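Local coordinates for solute Binding Protein, BlMnBP1 in complex with mannotriose (Bifidobacterium, PDB 6FUV) that binds beta-manno-oligosaccharides such as mannotriose and probably hands them to an ABC transporter for uptake, at residues A[21-26]-A[56-61]; A[135-140]-A[284-289]; A[307-312]-A[320-325]. All coordinates share one frame; numbering follows the deposited sequence.

Three contacts follow one another along the chain, and none nests in or crosses another. Contact 1 comes first, near the N terminus. It closes a loop of 29 residues that holds helix 43-53, and so completes a beta-alpha-beta unit. Contact 2 closes a long loop, with 143 residues between its segments, and pairs two strands of the four-stranded sheet. Contact 3 closes a short link of seven residues, mostly the first part of helix 315-330, and lays that helix on strand 298-309. Contacts 1 and 3 share the larger sheet and touch, as where Val59 meets Phe324. Contact 2 lies about 34 Å from contact 3, centre to centre. This split fits the two lobes of a solute-binding protein.

Contact 1: A[21-26]-A[56-61]; sequences KATITF and NITVKV. With ACT (acetate ion), chain F.
Phe26 N donates to Lys60 O at 2.7 Å, and the CA-H of Thr25 approaches the same oxygen. Thr58 O is gripped in the same way. It accepts from Ile24 N at 2.8 Å and meets the CA-H of Thr23. In return, Thr58 N donates to Ala22 O and Lys60 N to Ile24 O. The Lys60 bond is almost straight, with 176° at the hydrogen. Ala22 N to Asn56 O is longer, at 3.2 Å. The two strands run parallel and belong to the beta-alpha-beta unit built around helix 43-53.

Ile24 and Val59 lie side by side on one face of the sheet. In Ile24, CG1 sits between the backbone N and the carbonyl carbon (chi1 63°), which sets it 3.8 Å from Val59 CG2. Ile24 CD1 touches the same methyl. Helix 43-53 packs on Ile57, Val59 and Val61, and Phe324 of helix 315-330 on Ile24 and Val59.

The other face carries Thr23, Thr25, Thr58 and Lys60. Thr23 OG1 lies 3.8 Å from Thr58 CB. Thr23 CG2 meets Lys60 CG at 4.0 Å, and the bent lysine chain then leads away. An acetate, probably from the crystallisation liquor, takes a weak bond from Thr23 N.

The chemistry is two-sided: branched apolar groups pack under two helices, while the hydroxyls and the lysine chain lie on a face that is at least partly exposed.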
loop_
_atom_site.group_PDB
_atom_site.type_symbol
_atom_site.label_atom_id
_atom_site.label_comp_id
_atom_site.label_asym_id
_atom_site.label_seq_id
_atom_site.Cartn_x
_atom_site.Cartn_y
_atom_site.Cartn_z
ATOM N N LYS A 21 12.359 -11.436 29.553
ATOM C CA LYS A 21 11.226 -10.761 30.174
ATOM C C LYS A 21 11.304 -9.289 29.763
ATOM O O LYS A 21 12.167 -8.548 30.258
ATOM C CB LYS A 21 11.264 -10.910 31.699
ATOM C CG LYS A 21 11.155 -12.334 32.222
ATOM C CD LYS A 21 11.144 -12.351 33.750
ATOM C CE LYS A 21 10.576 -13.645 34.310
ATOM N NZ LYS A 21 10.716 -13.697 35.808
ATOM N N ALA A 22 10.427 -8.874 28.838
ATOM C CA ALA A 22 10.417 -7.479 28.429
ATOM C C ALA A 22 9.047 -7.102 27.918
ATOM O O ALA A 22 8.234 -7.964 27.581
ATOM C CB ALA A 22 11.475 -7.194 27.375
ATOM N N THR A 23 8.780 -5.804 27.985
ATOM C CA THR A 23 7.623 -5.173 27.380
ATOM C C THR A 23 8.069 -4.409 26.149
ATOM O O THR A 23 8.991 -3.607 26.241
ATOM C CB THR A 23 6.958 -4.188 28.345
ATOM O OG1 THR A 23 6.546 -4.825 29.541
ATOM C CG2 THR A 23 5.818 -3.558 27.654
ATOM N N ILE A 24 7.404 -4.627 25.017
ATOM C CA ILE A 24 7.700 -3.930 23.777
ATOM C C ILE A 24 6.462 -3.219 23.280
ATOM O O ILE A 24 5.338 -3.672 23.502
ATOM C CB ILE A 24 8.233 -4.895 22.703
ATOM C CG1 ILE A 24 7.191 -5.960 22.323
ATOM C CG2 ILE A 24 9.572 -5.502 23.188
ATOM C CD1 ILE A 24 7.566 -6.658 21.063
ATOM N N THR A 25 6.690 -2.126 22.557
ATOM C CA THR A 25 5.630 -1.269 22.045
ATOM C C THR A 25 5.581 -1.331 20.524
ATOM O O THR A 25 6.598 -1.129 19.869
ATOM C CB THR A 25 5.837 0.178 22.500
ATOM O OG1 THR A 25 5.924 0.224 23.917
ATOM C CG2 THR A 25 4.746 1.053 22.047
ATOM N N PHE A 26 4.384 -1.562 19.976
ATOM C CA PHE A 26 4.159 -1.767 18.547
ATOM C C PHE A 26 3.307 -0.600 18.076
ATOM O O PHE A 26 2.167 -0.458 18.487
ATOM C CB PHE A 26 3.479 -3.112 18.264
ATOM C CG PHE A 26 3.262 -3.392 16.801
ATOM C CD1 PHE A 26 4.024 -2.768 15.831
ATOM C CD2 PHE A 26 2.330 -4.299 16.414
ATOM C CE1 PHE A 26 3.843 -3.032 14.508
ATOM C CE2 PHE A 26 2.115 -4.588 15.043
ATOM C CZ PHE A 26 2.854 -3.970 14.109
ATOM N N ASN A 56 6.202 -14.167 28.449
ATOM C CA ASN A 56 6.933 -13.132 29.162
ATOM C C ASN A 56 7.387 -11.995 28.267
ATOM O O ASN A 56 8.138 -11.126 28.720
ATOM C CB ASN A 56 8.150 -13.726 29.858
ATOM C CG ASN A 56 7.788 -14.742 30.883
ATOM O OD1 ASN A 56 6.704 -14.716 31.428
ATOM N ND2 ASN A 56 8.716 -15.661 31.164
ATOM N N ILE A 57 6.945 -11.984 27.014
ATOM C CA ILE A 57 7.136 -10.855 26.120
ATOM C C ILE A 57 5.788 -10.166 26.038
ATOM O O ILE A 57 4.885 -10.625 25.361
ATOM C CB ILE A 57 7.652 -11.264 24.739
ATOM C CG1 ILE A 57 9.089 -11.713 24.827
ATOM C CG2 ILE A 57 7.515 -10.115 23.850
ATOM C CD1 ILE A 57 9.623 -12.503 23.651
ATOM N N THR A 58 5.664 -9.055 26.748
ATOM C CA THR A 58 4.455 -8.251 26.752
ATOM C C THR A 58 4.524 -7.317 25.566
ATOM O O THR A 58 5.533 -6.634 25.350
ATOM C CB THR A 58 4.322 -7.470 28.063
ATOM O OG1 THR A 58 4.430 -8.402 29.148
ATOM C CG2 THR A 58 2.979 -6.769 28.152
ATOM N N VAL A 59 3.464 -7.318 24.780
ATOM C CA VAL A 59 3.398 -6.528 23.565
ATOM C C VAL A 59 2.243 -5.556 23.745
ATOM O O VAL A 59 1.094 -5.972 23.921
ATOM C CB VAL A 59 3.187 -7.390 22.311
ATOM C CG1 VAL A 59 3.095 -6.476 21.098
ATOM C CG2 VAL A 59 4.305 -8.384 22.104
ATOM N N LYS A 60 2.549 -4.271 23.698
ATOM C CA LYS A 60 1.579 -3.198 23.767
ATOM C C LYS A 60 1.540 -2.463 22.430
ATOM O O LYS A 60 2.544 -2.333 21.726
ATOM C CB LYS A 60 1.965 -2.233 24.872
ATOM C CG LYS A 60 2.106 -2.842 26.235
ATOM C CD LYS A 60 0.742 -2.943 26.936
ATOM C CE LYS A 60 0.892 -3.462 28.381
ATOM N NZ LYS A 60 -0.456 -3.775 28.999
ATOM N N VAL A 61 0.366 -1.968 22.088
ATOM C CA VAL A 61 0.117 -1.368 20.790
ATOM C C VAL A 61 -0.256 0.079 20.980
ATOM O O VAL A 61 -1.030 0.416 21.876
ATOM C CB VAL A 61 -1.004 -2.106 20.039
ATOM C CG1 VAL A 61 -1.350 -1.409 18.771
ATOM C CG2 VAL A 61 -0.588 -3.539 19.784
HETATM C C ACT F . 9.651 -3.130 31.402
HETATM O O ACT F . 10.219 -2.128 31.943
HETATM O OXT ACT F . 10.130 -4.010 30.656
HETATM C CH3 ACT F . 8.163 -3.222 31.678
#

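Contact 2: A[135-140]-A[284-289]; sequences GVVYNA and VQYMPF
Val136 and Met287 form a hydrogen-bonded pair, each backbone N donating to the other's O. Met287 N to Val136 O measures 2.8 Å and is nearly straight. Tyr138 and Gln285 form the next such pair. Here Tyr138 N sits well above the carbonyl plane of Gln285, at 3.1 Å from its O, whereas Gln285 N lies nearly along the axis of the Tyr138 carbonyl.

The ring of Tyr138 carries much of the side-chain contact. Its CG lies between the backbone N and the carbonyl carbon (chi1 74°), which swings the ring back toward strand 284-288. Gln285 CB lies over one face, 3.3 Å from Tyr138 CE1. Met287 CG meets Tyr138 CD1 at 3.5 Å. The Met287 sulfur makes an oblique Met-aromatic contact, 4.5 Å from the centroid of the Tyr138 ring.

These strands are antiparallel neighbours in a mixed four-stranded sheet, ordered 172-174, 261-264, 135-139, 284-288. Strand 284-288 is an outermost strand within the chain.

Aliphatic packing occurs on both faces of the sheet. On the Tyr138 face, Val136 CB touches Met287 CG at 3.7 Å. On the other, Val137 CG1 meets Val284 CG1, also at 3.7 Å.

Polar ends find partners outside the pair. Tyr286 runs its ring past Gly135, and its OH bonds to Thr133 OG1. Gln285 NE2 donates to Asp282 O, and its OE1 pairs with His356 NE2.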
loop_
_atom_site.group_PDB
_atom_site.type_symbol
_atom_site.label_atom_id
_atom_site.label_comp_id
_atom_site.label_asym_id
_atom_site.label_seq_id
_atom_site.Cartn_x
_atom_site.Cartn_y
_atom_site.Cartn_z
ATOM N N GLY A 135 -5.971 -2.257 -6.628
ATOM C CA GLY A 135 -7.048 -2.538 -7.571
ATOM C C GLY A 135 -8.215 -1.589 -7.401
ATOM O O GLY A 135 -8.019 -0.401 -7.116
ATOM N N VAL A 136 -9.441 -2.118 -7.514
ATOM C CA VAL A 136 -10.657 -1.365 -7.228
ATOM C C VAL A 136 -11.591 -2.216 -6.377
ATOM O O VAL A 136 -11.948 -3.342 -6.755
ATOM C CB VAL A 136 -11.395 -0.929 -8.501
ATOM C CG1 VAL A 136 -12.583 -0.099 -8.183
ATOM C CG2 VAL A 136 -10.459 -0.172 -9.424
ATOM N N VAL A 137 -12.008 -1.638 -5.228
ATOM C CA VAL A 137 -13.074 -2.214 -4.415
ATOM C C VAL A 137 -14.396 -1.775 -5.020
ATOM O O VAL A 137 -14.540 -0.637 -5.399
ATOM C CB VAL A 137 -12.967 -1.780 -2.943
ATOM C CG1 VAL A 137 -14.121 -2.351 -2.141
ATOM C CG2 VAL A 137 -11.638 -2.185 -2.325
ATOM N N TYR A 138 -15.355 -2.676 -5.155
ATOM C CA TYR A 138 -16.611 -2.342 -5.822
ATOM C C TYR A 138 -17.734 -3.190 -5.242
ATOM O O TYR A 138 -17.509 -4.288 -4.729
ATOM C CB TYR A 138 -16.517 -2.565 -7.356
ATOM C CG TYR A 138 -16.541 -4.034 -7.806
ATOM C CD1 TYR A 138 -15.394 -4.803 -7.786
ATOM C CD2 TYR A 138 -17.703 -4.636 -8.226
ATOM C CE1 TYR A 138 -15.391 -6.096 -8.159
ATOM C CE2 TYR A 138 -17.718 -5.981 -8.614
ATOM C CZ TYR A 138 -16.540 -6.709 -8.596
ATOM O OH TYR A 138 -16.530 -8.062 -8.969
ATOM N N ASN A 139 -18.940 -2.640 -5.286
ATOM C CA ASN A 139 -20.129 -3.320 -4.812
ATOM C C ASN A 139 -20.759 -4.043 -6.005
ATOM O O ASN A 139 -21.278 -3.410 -6.923
ATOM C CB ASN A 139 -21.111 -2.348 -4.150
ATOM C CG ASN A 139 -22.231 -3.102 -3.387
ATOM O OD1 ASN A 139 -22.989 -3.825 -3.994
ATOM N ND2 ASN A 139 -22.286 -2.973 -2.060
ATOM N N ALA A 140 -20.678 -5.370 -6.006
ATOM C CA ALA A 140 -21.228 -6.179 -7.094
ATOM C C ALA A 140 -22.754 -6.044 -7.208
ATOM O O ALA A 140 -23.300 -6.006 -8.312
ATOM C CB ALA A 140 -20.831 -7.636 -6.871
ATOM N N VAL A 284 -19.215 -6.857 -1.511
ATOM C CA VAL A 284 -17.975 -6.098 -1.598
ATOM C C VAL A 284 -16.911 -6.993 -2.216
ATOM O O VAL A 284 -16.498 -7.995 -1.632
ATOM C CB VAL A 284 -17.538 -5.583 -0.220
ATOM C CG1 VAL A 284 -16.313 -4.742 -0.401
ATOM C CG2 VAL A 284 -18.671 -4.872 0.468
ATOM N N GLN A 285 -16.446 -6.618 -3.392
ATOM C CA GLN A 285 -15.548 -7.405 -4.211
ATOM C C GLN A 285 -14.333 -6.569 -4.569
ATOM O O GLN A 285 -14.239 -5.387 -4.272
ATOM C CB GLN A 285 -16.246 -7.880 -5.487
ATOM C CG GLN A 285 -17.421 -8.778 -5.229
ATOM C CD GLN A 285 -17.012 -10.144 -4.798
ATOM O OE1 GLN A 285 -16.055 -10.691 -5.302
ATOM N NE2 GLN A 285 -17.731 -10.699 -3.831
ATOM N N TYR A 286 -13.409 -7.199 -5.268
ATOM C CA TYR A 286 -12.132 -6.584 -5.602
ATOM C C TYR A 286 -11.804 -6.902 -7.043
ATOM O O TYR A 286 -11.739 -8.060 -7.399
ATOM C CB TYR A 286 -11.061 -7.122 -4.657
ATOM C CG TYR A 286 -9.686 -6.518 -4.823
ATOM C CD1 TYR A 286 -9.493 -5.168 -4.762
ATOM C CD2 TYR A 286 -8.590 -7.322 -5.035
ATOM C CE1 TYR A 286 -8.236 -4.633 -4.892
ATOM C CE2 TYR A 286 -7.349 -6.818 -5.195
ATOM C CZ TYR A 286 -7.160 -5.471 -5.105
ATOM O OH TYR A 286 -5.904 -4.968 -5.287
ATOM N N MET A 287 -11.609 -5.875 -7.850
ATOM C CA MET A 287 -11.254 -6.033 -9.244
ATOM C C MET A 287 -9.899 -5.427 -9.588
ATOM O O MET A 287 -9.428 -4.479 -8.944
ATOM C CB MET A 287 -12.309 -5.412 -10.170
ATOM C CG MET A 287 -12.710 -4.061 -9.882
ATOM S SD MET A 287 -13.775 -3.347 -11.176
ATOM C CE MET A 287 -12.505 -2.883 -12.262
ATOM N N PRO A 288 -9.281 -5.949 -10.644
ATOM C CA PRO A 288 -8.052 -5.330 -11.150
ATOM C C PRO A 288 -8.334 -3.907 -11.592
ATOM O O PRO A 288 -9.435 -3.576 -12.016
ATOM C CB PRO A 288 -7.668 -6.218 -12.328
ATOM C CG PRO A 288 -8.236 -7.549 -11.917
ATOM C CD PRO A 288 -9.552 -7.226 -11.312
ATOM N N PHE A 289 -7.352 -3.048 -11.399
ATOM C CA PHE A 289 -7.484 -1.709 -11.898
ATOM C C PHE A 289 -7.689 -1.819 -13.407
ATOM O O PHE A 289 -7.002 -2.608 -14.075
ATOM C CB PHE A 289 -6.258 -0.859 -11.516
ATOM C CG PHE A 289 -6.370 0.579 -11.967
ATOM C CD1 PHE A 289 -6.962 1.521 -11.181
ATOM C CD2 PHE A 289 -5.895 0.976 -13.151
ATOM C CE1 PHE A 289 -7.082 2.782 -11.572
ATOM C CE2 PHE A 289 -6.064 2.279 -13.561
ATOM C CZ PHE A 289 -6.636 3.149 -12.761
#

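Contact 3: A[307-312]-A[320-325]; sequences MGINKN and AAMIFV
Ile309 holds CG1 anti to its carbonyl carbon (chi1 -64°), and chi2 of -170° extends the chain so that CD1 reaches the helix. Met322 meets it with CG anti to its own backbone N, and further bends bring its CE round to the same methyl.

Ile309 CD1 is the centre of the contact. It lies 3.3 Å from Met322 N, close against the helix backbone. It is 3.7 Å from Ala321 CB and 3.6 Å from Met322 CE. Val325 CG2 is a looser neighbour of that methyl. Ile309 CG2 also faces Ala321 CB, so the small alanine is met by two branches of the isoleucine. An alanine in place of Ile309 would probably open a gap against Ala321 and leave the Met322 methyl without this partner.

Two residues back on the strand, Met307 meets Val325. The two side chains run alongside, pointing opposite ways. Met307 CB touches Val325 CG2 at 4.1 Å, and the bend at chi3 brings Met307 CE to 4.1 Å from Val325 CG1. Met307 also packs on Phe26 of strand 22-28. No hydrogen bond joins the two segments.

The turn has its own polar brace. Asn310 OD1 accepts from Asn312 N at 2.9 Å, an Asx turn, with the donor well above the amide plane. Asn310 ND2 bonds to the carbonyls of Asn79 and Trp82.

Helix segment 320-325 runs back almost antiparallel to strand segment 307-309, at 166°, with their axes 9.1 Å apart at closest. This is the helix-on-sheet layering of the alpha/beta lobes in periplasmic-type binding proteins.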
loop_
_atom_site.group_PDB
_atom_site.type_symbol
_atom_site.label_atom_id
_atom_site.label_comp_id
_atom_site.label_asym_id
_atom_site.label_seq_id
_atom_site.Cartn_x
_atom_site.Cartn_y
_atom_site.Cartn_z
ATOM N N MET A 307 7.339 -3.824 8.958
ATOM C CA MET A 307 7.668 -3.700 10.371
ATOM C C MET A 307 9.151 -3.419 10.508
ATOM O O MET A 307 9.962 -4.180 10.001
ATOM C CB MET A 307 7.274 -4.952 11.146
ATOM C CG MET A 307 5.787 -5.006 11.478
ATOM S SD MET A 307 5.280 -6.644 11.930
ATOM C CE MET A 307 5.389 -7.454 10.325
ATOM N N GLY A 308 9.473 -2.294 11.149
ATOM C CA GLY A 308 10.848 -1.912 11.446
ATOM C C GLY A 308 11.080 -1.802 12.945
ATOM O O GLY A 308 10.178 -1.464 13.705
ATOM N N ILE A 309 12.307 -2.074 13.370
ATOM C CA ILE A 309 12.661 -2.154 14.784
ATOM C C ILE A 309 13.580 -0.993 15.152
ATOM O O ILE A 309 14.559 -0.722 14.446
ATOM C CB ILE A 309 13.318 -3.506 15.089
ATOM C CG1 ILE A 309 12.299 -4.623 14.847
ATOM C CG2 ILE A 309 13.832 -3.609 16.516
ATOM C CD1 ILE A 309 12.732 -5.972 15.336
ATOM N N ASN A 310 13.291 -0.345 16.281
ATOM C CA ASN A 310 14.005 0.834 16.788
ATOM C C ASN A 310 15.436 0.513 17.205
ATOM O O ASN A 310 15.681 -0.281 18.108
ATOM C CB ASN A 310 13.214 1.390 17.975
ATOM C CG ASN A 310 13.609 2.798 18.412
ATOM O OD1 ASN A 310 14.525 3.418 17.898
ATOM N ND2 ASN A 310 12.884 3.304 19.377
ATOM N N LYS A 311 16.388 1.156 16.565
ATOM C CA LYS A 311 17.746 1.016 17.056
ATOM C C LYS A 311 17.954 1.632 18.421
ATOM O O LYS A 311 18.934 1.274 19.082
ATOM C CB LYS A 311 18.757 1.627 16.100
ATOM C CG LYS A 311 18.615 3.081 15.793
ATOM C CD LYS A 311 19.557 3.417 14.600
ATOM C CE LYS A 311 21.058 3.277 14.930
ATOM N NZ LYS A 311 21.632 4.568 15.474
ATOM N N ASN A 312 17.054 2.511 18.873
ATOM C CA ASN A 312 17.172 3.043 20.227
ATOM C C ASN A 312 16.861 1.996 21.281
ATOM O O ASN A 312 17.391 2.062 22.396
ATOM C CB ASN A 312 16.247 4.232 20.454
ATOM C CG ASN A 312 16.589 5.407 19.589
ATOM O OD1 ASN A 312 17.704 5.555 19.139
ATOM N ND2 ASN A 312 15.603 6.262 19.350
ATOM N N ALA A 320 13.254 -9.199 21.493
ATOM C CA ALA A 320 11.835 -9.492 21.652
ATOM C C ALA A 320 11.036 -8.999 20.448
ATOM O O ALA A 320 10.128 -9.683 19.965
ATOM C CB ALA A 320 11.324 -8.846 22.938
ATOM N N ALA A 321 11.374 -7.822 19.934
ATOM C CA ALA A 321 10.652 -7.278 18.796
ATOM C C ALA A 321 10.900 -8.097 17.532
ATOM O O ALA A 321 9.980 -8.306 16.738
ATOM C CB ALA A 321 11.063 -5.818 18.582
ATOM N N MET A 322 12.133 -8.570 17.328
ATOM C CA MET A 322 12.417 -9.415 16.184
ATOM C C MET A 322 11.669 -10.726 16.279
ATOM O O MET A 322 11.150 -11.211 15.264
ATOM C CB MET A 322 13.902 -9.671 16.101
ATOM C CG MET A 322 14.322 -10.306 14.766
ATOM S SD MET A 322 15.914 -9.669 14.185
ATOM C CE MET A 322 15.688 -7.931 14.489
ATOM N N ILE A 323 11.573 -11.276 17.504
ATOM C CA ILE A 323 10.810 -12.488 17.737
ATOM C C ILE A 323 9.352 -12.225 17.436
ATOM O O ILE A 323 8.707 -13.050 16.785
ATOM C CB ILE A 323 11.022 -12.988 19.170
ATOM C CG1 ILE A 323 12.418 -13.577 19.313
ATOM C CG2 ILE A 323 9.889 -13.955 19.517
ATOM C CD1 ILE A 323 12.843 -13.872 20.739
ATOM N N PHE A 324 8.824 -11.050 17.828
ATOM C CA PHE A 324 7.416 -10.791 17.529
ATOM C C PHE A 324 7.186 -10.670 16.037
ATOM O O PHE A 324 6.179 -11.164 15.519
ATOM C CB PHE A 324 6.917 -9.539 18.224
ATOM C CG PHE A 324 5.472 -9.239 17.965
ATOM C CD1 PHE A 324 4.493 -9.931 18.615
ATOM C CD2 PHE A 324 5.102 -8.233 17.115
ATOM C CE1 PHE A 324 3.163 -9.644 18.393
ATOM C CE2 PHE A 324 3.805 -7.959 16.885
ATOM C CZ PHE A 324 2.826 -8.657 17.529
ATOM N N VAL A 325 8.110 -10.017 15.328
ATOM C CA VAL A 325 7.937 -9.848 13.891
ATOM C C VAL A 325 7.921 -11.212 13.204
ATOM O O VAL A 325 7.094 -11.487 12.314
ATOM C CB VAL A 325 9.053 -8.942 13.331
ATOM C CG1 VAL A 325 8.937 -8.911 11.798
ATOM C CG2 VAL A 325 8.927 -7.525 13.850
#